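Local coordinates for protein ESXA (Geobacillus thermodenitrificans, PDB 3ZBH) that is of unknown function but, as a WXG100 (ESAT-6-like) family protein, is probably handled by a type VII secretion system, at residues E66-A69 / V70-E74; R15-A18 / R19-V23; E87-D90 / Q91-S95. All coordinates share one frame; numbering follows the deposited sequence.

Interaction 1 (E66-A69 / V70-E74)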
loop_
_atom_site.group_PDB
_atom_site.type_symbol
_atom_site.label_atom_id
_atom_site.label_comp_id
_atom_site.label_asym_id
_atom_site.label_seq_id
_atom_site.Cartn_x
_atom_site.Cartn_y
_atom_site.Cartn_z
ATOM N N GLU B 66 3.067 6.040 6.194
ATOM C CA GLU B 66 3.573 7.390 5.892
ATOM C C GLU B 66 5.088 7.332 5.757
ATOM O O GLU B 66 5.660 8.010 4.938
ATOM C CB GLU B 66 3.172 8.404 6.972
ATOM C CG GLU B 66 1.646 8.603 7.097
ATOM C CD GLU B 66 0.959 8.983 5.780
ATOM O OE1 GLU B 66 1.590 9.581 4.873
ATOM O OE2 GLU B 66 -0.247 8.670 5.624
ATOM N N LYS B 67 5.737 6.490 6.562
ATOM C CA LYS B 67 7.186 6.327 6.422
ATOM C C LYS B 67 7.552 5.714 5.078
ATOM O O LYS B 67 8.567 6.048 4.490
ATOM C CB LYS B 67 7.742 5.462 7.561
ATOM C CG LYS B 67 7.892 6.178 8.894
ATOM C CD LYS B 67 8.030 5.156 10.007
ATOM C CE LYS B 67 7.883 5.732 11.406
ATOM N NZ LYS B 67 9.125 6.457 11.788
ATOM N N MET B 68 6.742 4.782 4.600
ATOM C CA MET B 68 7.003 4.184 3.294
ATOM C C MET B 68 6.875 5.252 2.209
ATOM O O MET B 68 7.663 5.306 1.283
ATOM C CB MET B 68 6.045 3.029 3.025
ATOM C CG MET B 68 6.310 2.327 1.706
ATOM S SD MET B 68 7.814 1.313 1.757
ATOM C CE MET B 68 7.151 -0.162 2.533
ATOM N N ALA B 69 5.829 6.070 2.304
ATOM C CA ALA B 69 5.645 7.113 1.307
ATOM C C ALA B 69 6.850 8.079 1.286
ATOM O O ALA B 69 7.331 8.451 0.209
ATOM C CB ALA B 69 4.312 7.838 1.538
ATOM N N VAL B 70 7.376 8.451 2.446
ATOM C CA VAL B 70 8.567 9.307 2.476
ATOM C C VAL B 70 9.741 8.577 1.815
ATOM O O VAL B 70 10.435 9.123 0.944
ATOM C CB VAL B 70 8.947 9.691 3.925
ATOM C CG1 VAL B 70 10.332 10.312 3.988
ATOM C CG2 VAL B 70 7.909 10.650 4.525
ATOM N N LEU B 71 9.965 7.334 2.234
ATOM C CA LEU B 71 11.093 6.539 1.671
ATOM C C LEU B 71 11.056 6.447 0.159
ATOM O O LEU B 71 12.060 6.695 -0.500
ATOM C CB LEU B 71 11.041 5.115 2.240
ATOM C CG LEU B 71 11.978 4.076 1.605
ATOM C CD1 LEU B 71 13.391 4.504 1.911
ATOM C CD2 LEU B 71 11.658 2.720 2.237
ATOM N N LEU B 72 9.893 6.078 -0.397
ATOM C CA LEU B 72 9.771 5.884 -1.827
ATOM C C LEU B 72 10.027 7.190 -2.572
ATOM O O LEU B 72 10.652 7.190 -3.599
ATOM C CB LEU B 72 8.383 5.340 -2.204
ATOM C CG LEU B 72 8.003 3.969 -1.577
ATOM C CD1 LEU B 72 6.526 3.681 -1.807
ATOM C CD2 LEU B 72 8.888 2.789 -2.001
ATOM N N ASN B 73 9.522 8.310 -2.052
ATOM C CA ASN B 73 9.850 9.609 -2.702
ATOM C C ASN B 73 11.331 9.996 -2.614
ATOM O O ASN B 73 11.873 10.600 -3.541
ATOM C CB ASN B 73 9.014 10.724 -2.086
ATOM C CG ASN B 73 7.631 10.800 -2.678
ATOM O OD1 ASN B 73 7.445 10.763 -3.903
ATOM N ND2 ASN B 73 6.651 10.898 -1.824
ATOM N N GLU B 74 11.963 9.720 -1.477
ATOM C CA GLU B 74 13.398 10.013 -1.319
ATOM C C GLU B 74 14.211 9.173 -2.308
ATOM O O GLU B 74 15.137 9.680 -2.936
ATOM C CB GLU B 74 13.871 9.729 0.109
ATOM C CG GLU B 74 13.311 10.751 1.077
ATOM C CD GLU B 74 13.740 10.567 2.514
ATOM O OE1 GLU B 74 14.017 9.425 2.970
ATOM O OE2 GLU B 74 13.736 11.598 3.208
#
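Leu72 lies one helical turn beyond Met68, and its side chain runs back over that residue atom by atom. CB of Leu72 sits 3.6 Å from Met68 O. Leu72 CG comes nearer to the same Met68 O, at 3.2 Å, since a chi1 of -60° sets CG beside the backbone N that binds this carbonyl. Beyond CG the two methyls part: Leu72 CD1 meets Met68 CG at 3.8 Å, and Leu72 CD2 approaches Met68 SD at 4.2 Å. The methionine chain is bent at chi2 and chi3, and its sulfur also faces Leu71, with Met68 SD 4.1 Å from Leu71 CD2. Beneath the side chains, Leu72 N donates to Met68 O at 2.9 Å with an N-H...O angle of 169°, one of the four i to i+4 bonds that join 66-69 to 70-74 in helix 48-95. Ala69 O takes two donors, the backbone N of Asn73 and Ser25 OG of helix 11-45.

Leu72 also touches Tyr21 on helix 11-45 and Leu35 of the second subunit, while Met68 packs on Phe65 and Leu71 on Phe54 of that subunit. This apolar face therefore belongs both to the helical hairpin of the WXG100 fold and to its dimer interface. Cutting the side chain of Leu72 back to an alanine is likely to open a gap beside Met68 CG and take away packing against Tyr21 and against Leu35 of the second subunit. The backbone bond pairs Leu72 N with Met68 O, and weak, undirected contacts of methyls, methylene and sulfur account for the packing of the side chains.

Interaction 2 (R15-A18 / R19-V23). With PO4 (phosphate ion), chain J; ACT (acetate ion), chain N; ACT (acetate ion), chain I.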
loop_
_atom_site.group_PDB
_atom_site.type_symbol
_atom_site.label_atom_id
_atom_site.label_comp_id
_atom_site.label_asym_id
_atom_site.label_seq_id
_atom_site.Cartn_x
_atom_site.Cartn_y
_atom_site.Cartn_z
ATOM N N ARG B 15 15.648 6.757 -14.702
ATOM C CA ARG B 15 14.461 7.624 -14.639
ATOM C C ARG B 15 13.170 6.823 -14.631
ATOM O O ARG B 15 12.209 7.194 -13.957
ATOM C CB ARG B 15 14.450 8.613 -15.792
ATOM C CG ARG B 15 15.547 9.637 -15.648
ATOM C CD ARG B 15 15.712 10.526 -16.864
ATOM N NE ARG B 15 16.730 11.525 -16.523
ATOM C CZ ARG B 15 17.710 11.908 -17.333
ATOM N NH1 ARG B 15 17.811 11.382 -18.550
ATOM N NH2 ARG B 15 18.572 12.817 -16.915
ATOM N N GLY B 16 13.134 5.773 -15.440
ATOM C CA GLY B 16 12.018 4.808 -15.412
ATOM C C GLY B 16 11.735 4.268 -14.014
ATOM O O GLY B 16 10.578 4.206 -13.562
ATOM N N VAL B 17 12.787 3.838 -13.334
ATOM C CA VAL B 17 12.646 3.313 -11.992
ATOM C C VAL B 17 12.308 4.433 -10.992
ATOM O O VAL B 17 11.505 4.220 -10.086
ATOM C CB VAL B 17 13.890 2.509 -11.551
ATOM C CG1 VAL B 17 13.668 2.000 -10.140
ATOM C CG2 VAL B 17 14.087 1.313 -12.508
ATOM N N ALA B 18 12.882 5.615 -11.191
ATOM C CA ALA B 18 12.534 6.765 -10.338
ATOM C C ALA B 18 11.029 7.049 -10.423
ATOM O O ALA B 18 10.378 7.295 -9.416
ATOM C CB ALA B 18 13.302 7.988 -10.770
ATOM N N ARG B 19 10.486 6.997 -11.632
ATOM C CA ARG B 19 9.047 7.256 -11.810
ATOM C C ARG B 19 8.182 6.220 -11.119
ATOM O O ARG B 19 7.152 6.552 -10.552
ATOM C CB ARG B 19 8.689 7.403 -13.285
ATOM C CG ARG B 19 9.045 8.790 -13.851
ATOM C CD ARG B 19 8.396 9.045 -15.220
ATOM N NE ARG B 19 8.817 8.042 -16.212
ATOM C CZ ARG B 19 9.930 8.112 -16.944
ATOM N NH1 ARG B 19 10.759 9.146 -16.827
ATOM N NH2 ARG B 19 10.209 7.145 -17.797
ATOM N N GLN B 20 8.612 4.969 -11.108
ATOM C CA GLN B 20 7.909 3.921 -10.358
ATOM C C GLN B 20 7.881 4.217 -8.875
ATOM O O GLN B 20 6.833 4.074 -8.217
ATOM C CB GLN B 20 8.576 2.572 -10.554
ATOM C CG GLN B 20 8.542 2.026 -11.966
ATOM C CD GLN B 20 9.054 0.610 -11.964
ATOM O OE1 GLN B 20 8.279 -0.335 -11.812
ATOM N NE2 GLN B 20 10.363 0.456 -12.045
ATOM N N TYR B 21 9.032 4.589 -8.319
ATOM C CA TYR B 21 9.065 4.974 -6.905
ATOM C C TYR B 21 8.111 6.151 -6.574
ATOM O O TYR B 21 7.387 6.113 -5.552
ATOM C CB TYR B 21 10.506 5.259 -6.460
ATOM C CG TYR B 21 11.210 3.972 -6.079
ATOM C CD1 TYR B 21 11.058 3.441 -4.811
ATOM C CD2 TYR B 21 11.976 3.257 -7.012
ATOM C CE1 TYR B 21 11.666 2.250 -4.454
ATOM C CE2 TYR B 21 12.603 2.074 -6.660
ATOM C CZ TYR B 21 12.448 1.586 -5.382
ATOM O OH TYR B 21 13.027 0.400 -5.022
ATOM N N ASN B 22 8.087 7.171 -7.432
ATOM C CA ASN B 22 7.156 8.298 -7.179
ATOM C C ASN B 22 5.703 7.912 -7.377
ATOM O O ASN B 22 4.838 8.327 -6.613
ATOM C CB ASN B 22 7.492 9.517 -8.023
ATOM C CG ASN B 22 8.838 10.108 -7.678
ATOM O OD1 ASN B 22 9.551 10.552 -8.568
ATOM N ND2 ASN B 22 9.201 10.105 -6.401
ATOM N N VAL B 23 5.433 7.091 -8.386
ATOM C CA VAL B 23 4.096 6.535 -8.540
ATOM C C VAL B 23 3.672 5.730 -7.301
ATOM O O VAL B 23 2.550 5.894 -6.774
ATOM C CB VAL B 23 3.998 5.652 -9.828
ATOM C CG1 VAL B 23 2.734 4.797 -9.811
ATOM C CG2 VAL B 23 4.086 6.522 -11.077
HETATM P P PO4 J . 11.048 -3.002 -11.924
HETATM O O1 PO4 J . 11.600 -1.771 -11.232
HETATM O O2 PO4 J . 11.954 -4.181 -11.679
HETATM O O3 PO4 J . 10.992 -2.723 -13.408
HETATM O O4 PO4 J . 9.674 -3.332 -11.373
HETATM C C ACT N . 11.582 12.468 -15.377
HETATM O O ACT N . 12.739 12.741 -15.776
HETATM O OXT ACT N . 11.214 11.284 -15.172
HETATM C CH3 ACT N . 10.609 13.585 -15.119
HETATM C C ACT I . 13.801 -0.159 -1.555
HETATM O O ACT I . 14.510 -1.071 -1.080
HETATM O OXT ACT I . 13.039 -0.373 -2.531
HETATM C CH3 ACT I . 13.862 1.202 -0.910
#
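In the first arm of the WXG100 helical hairpin, helix 11-45, Val17 and Tyr21 stand one turn apart, side by side and pointing the same way. Val17 CG1, anti to its own nitrogen at a chi1 of 180°, meets Tyr21 CE2 at 3.6 Å and lies in the ring plane, so the methyl abuts the edge of the aromatic. The phenol end continues to an acetate: Tyr21 OH donates to its OXT at 2.6 Å. The other methyl, Val17 CG2, is 3.8 Å from Gln20 NE2, and the two side chains cross at an angle. That same Gln20 NE2 binds O1 of a phosphate at 2.7 Å, and Thr41 of the second subunit binds the phosphate too.

Arg19 folds back on the preceding turn. A bend at chi3 (-59°) brings one guanidinium face over Arg15 O, 3.7 Å above the plane and offset toward the rim. Arg19 NH1 donates to OXT of a second acetate at 2.7 Å, whereas NH2 forms a salt bridge with Glu12. Arg15 has an extended chain, its guanidinium reaching Glu87 of helix 48-95 in a salt bridge.

Arg15 NE lies 6.4 Å from Arg19 NH1, and the two charges are probably offset by Glu87 for the first and by Glu12 and the acetate for the second. The bound anions, probably from the crystallisation liquor, indicate that donors on this turn can be used by anionic oxygens.

Interaction 3 (E87-D90 / Q91-S95)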
loop_
_atom_site.group_PDB
_atom_site.type_symbol
_atom_site.label_atom_id
_atom_site.label_comp_id
_atom_site.label_asym_id
_atom_site.label_seq_id
_atom_site.Cartn_x
_atom_site.Cartn_y
_atom_site.Cartn_z
ATOM N N GLU B 87 23.955 10.456 -17.152
ATOM C CA GLU B 87 23.887 11.124 -18.465
ATOM C C GLU B 87 25.093 12.049 -18.701
ATOM O O GLU B 87 25.732 12.047 -19.789
ATOM C CB GLU B 87 22.549 11.885 -18.531
ATOM C CG GLU B 87 22.241 12.659 -19.802
ATOM C CD GLU B 87 20.811 13.158 -19.739
ATOM O OE1 GLU B 87 20.502 14.028 -18.903
ATOM O OE2 GLU B 87 19.972 12.609 -20.450
ATOM N N ASP B 88 25.448 12.792 -17.655
ATOM C CA ASP B 88 26.588 13.682 -17.708
ATOM C C ASP B 88 27.879 12.910 -17.895
ATOM O O ASP B 88 28.666 13.210 -18.792
ATOM C CB ASP B 88 26.649 14.514 -16.424
ATOM C CG ASP B 88 25.620 15.611 -16.416
ATOM O OD1 ASP B 88 25.032 15.867 -17.489
ATOM O OD2 ASP B 88 25.394 16.217 -15.348
ATOM N N THR B 89 28.063 11.893 -17.067
ATOM C CA THR B 89 29.228 11.024 -17.154
ATOM C C THR B 89 29.348 10.452 -18.566
ATOM O O THR B 89 30.407 10.548 -19.198
ATOM C CB THR B 89 29.116 9.888 -16.129
ATOM O OG1 THR B 89 29.048 10.438 -14.792
ATOM C CG2 THR B 89 30.320 8.924 -16.259
ATOM N N ASP B 90 28.257 9.891 -19.078
ATOM C CA ASP B 90 28.278 9.368 -20.455
ATOM C C ASP B 90 28.632 10.416 -21.534
ATOM O O ASP B 90 29.382 10.108 -22.461
ATOM C CB ASP B 90 26.964 8.643 -20.788
ATOM C CG ASP B 90 26.805 7.329 -20.049
ATOM O OD1 ASP B 90 27.782 6.888 -19.396
ATOM O OD2 ASP B 90 25.694 6.713 -20.133
ATOM N N GLN B 91 28.099 11.624 -21.412
ATOM C CA GLN B 91 28.333 12.738 -22.368
ATOM C C GLN B 91 29.745 13.293 -22.304
ATOM O O GLN B 91 30.341 13.651 -23.332
ATOM C CB GLN B 91 27.373 13.901 -22.103
ATOM C CG GLN B 91 26.034 13.819 -22.820
ATOM C CD GLN B 91 25.011 14.813 -22.279
ATOM O OE1 GLN B 91 23.800 14.632 -22.444
ATOM N NE2 GLN B 91 25.496 15.867 -21.619
ATOM N N GLN B 92 30.262 13.413 -21.084
ATOM C CA GLN B 92 31.660 13.783 -20.877
ATOM C C GLN B 92 32.588 12.852 -21.631
ATOM O O GLN B 92 33.422 13.320 -22.404
ATOM C CB GLN B 92 32.028 13.734 -19.402
ATOM C CG GLN B 92 31.402 14.827 -18.568
ATOM C CD GLN B 92 31.636 14.560 -17.092
ATOM O OE1 GLN B 92 32.642 13.950 -16.723
ATOM N NE2 GLN B 92 30.703 14.985 -16.250
ATOM N N ILE B 93 32.431 11.552 -21.392
ATOM C CA ILE B 93 33.224 10.535 -22.056
ATOM C C ILE B 93 33.088 10.635 -23.589
ATOM O O ILE B 93 34.089 10.654 -24.313
ATOM C CB ILE B 93 32.853 9.130 -21.534
ATOM C CG1 ILE B 93 33.431 8.932 -20.130
ATOM C CG2 ILE B 93 33.364 8.040 -22.469
ATOM C CD1 ILE B 93 33.108 7.595 -19.505
ATOM N N ALA B 94 31.844 10.755 -24.053
ATOM C CA ALA B 94 31.493 10.786 -25.491
ATOM C C ALA B 94 32.046 12.020 -26.236
ATOM O O ALA B 94 32.480 11.912 -27.387
ATOM C CB ALA B 94 29.985 10.699 -25.669
ATOM N N SER B 95 32.015 13.177 -25.568
ATOM C CA SER B 95 32.559 14.443 -26.088
ATOM C C SER B 95 34.089 14.492 -26.191
ATOM O O SER B 95 34.626 15.094 -27.125
ATOM C CB SER B 95 32.109 15.622 -25.211
ATOM O OG SER B 95 30.702 15.764 -25.187
#
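Glu87 and Gln91 run alongside each other in the same direction on the surface of helix 48-95, their carboxylate and amide planes only 16° apart. The touch is made by Glu87 CG, 3.6 Å from Gln91 OE1, a methylene against an amide oxygen. At the root of the glutamine, Gln91 CB lies 3.4 Å from Glu87 O, the carbonyl that accepts the Gln91 N-H. The next residue pair meets differently. Gln92 CG rests 3.2 Å from Asp88 O, brought there by a chi1 of -71° that places it beside its own nitrogen. Gln92 N in turn donates to Asp88 O at 2.8 Å with an N-H...O angle of 171°. Farther on, Ala94 CB is 3.3 Å from Asp90 O, which accepts Ala94 N in the same i to i+4 pattern.

These are the last turns of the long second arm of the WXG100 hairpin, and the helix ends at Ser95. There Gln91 O is gripped twice, since Ser95 N and Ser95 OG reach it from opposite faces of the carbonyl plane, the hydroxyl at 2.8 Å. The serine thus folds its side chain back onto the preceding turn, where it supplements the backbone bond from Ser95 N.

Outward from these contacts, the carboxylate of Glu87 forms a salt bridge with Arg15 of the first arm. Glu87 and Asp90 also touch Pro11, at the start of helix 11-45. Thr89 OG1 hydrogen-bonds to Ile85 O, one turn earlier on the same helix.

Overall arrangement
From the N terminus the chain passes interaction 2 on helix 11-45, crosses the turn, then meets interaction 1 and interaction 3 on helix 48-95. Each closes only single helical turns, and the three follow in series, none nested and none crossed. Long-range closure comes from links between them. Interaction 2 joins interaction 3 through the salt bridge of Arg15 NH2 to Glu87 OE1, 3.0 Å, near the open end of the hairpin, and joins interaction 1 through a weak hydrogen bond of Asn22 ND2 to Asn73 OD1. Interactions 1 and 3, their nearest atoms about 17 Å apart, share only their helix. Interactions 1 and 2 also touch the second subunit; interaction 3 does not.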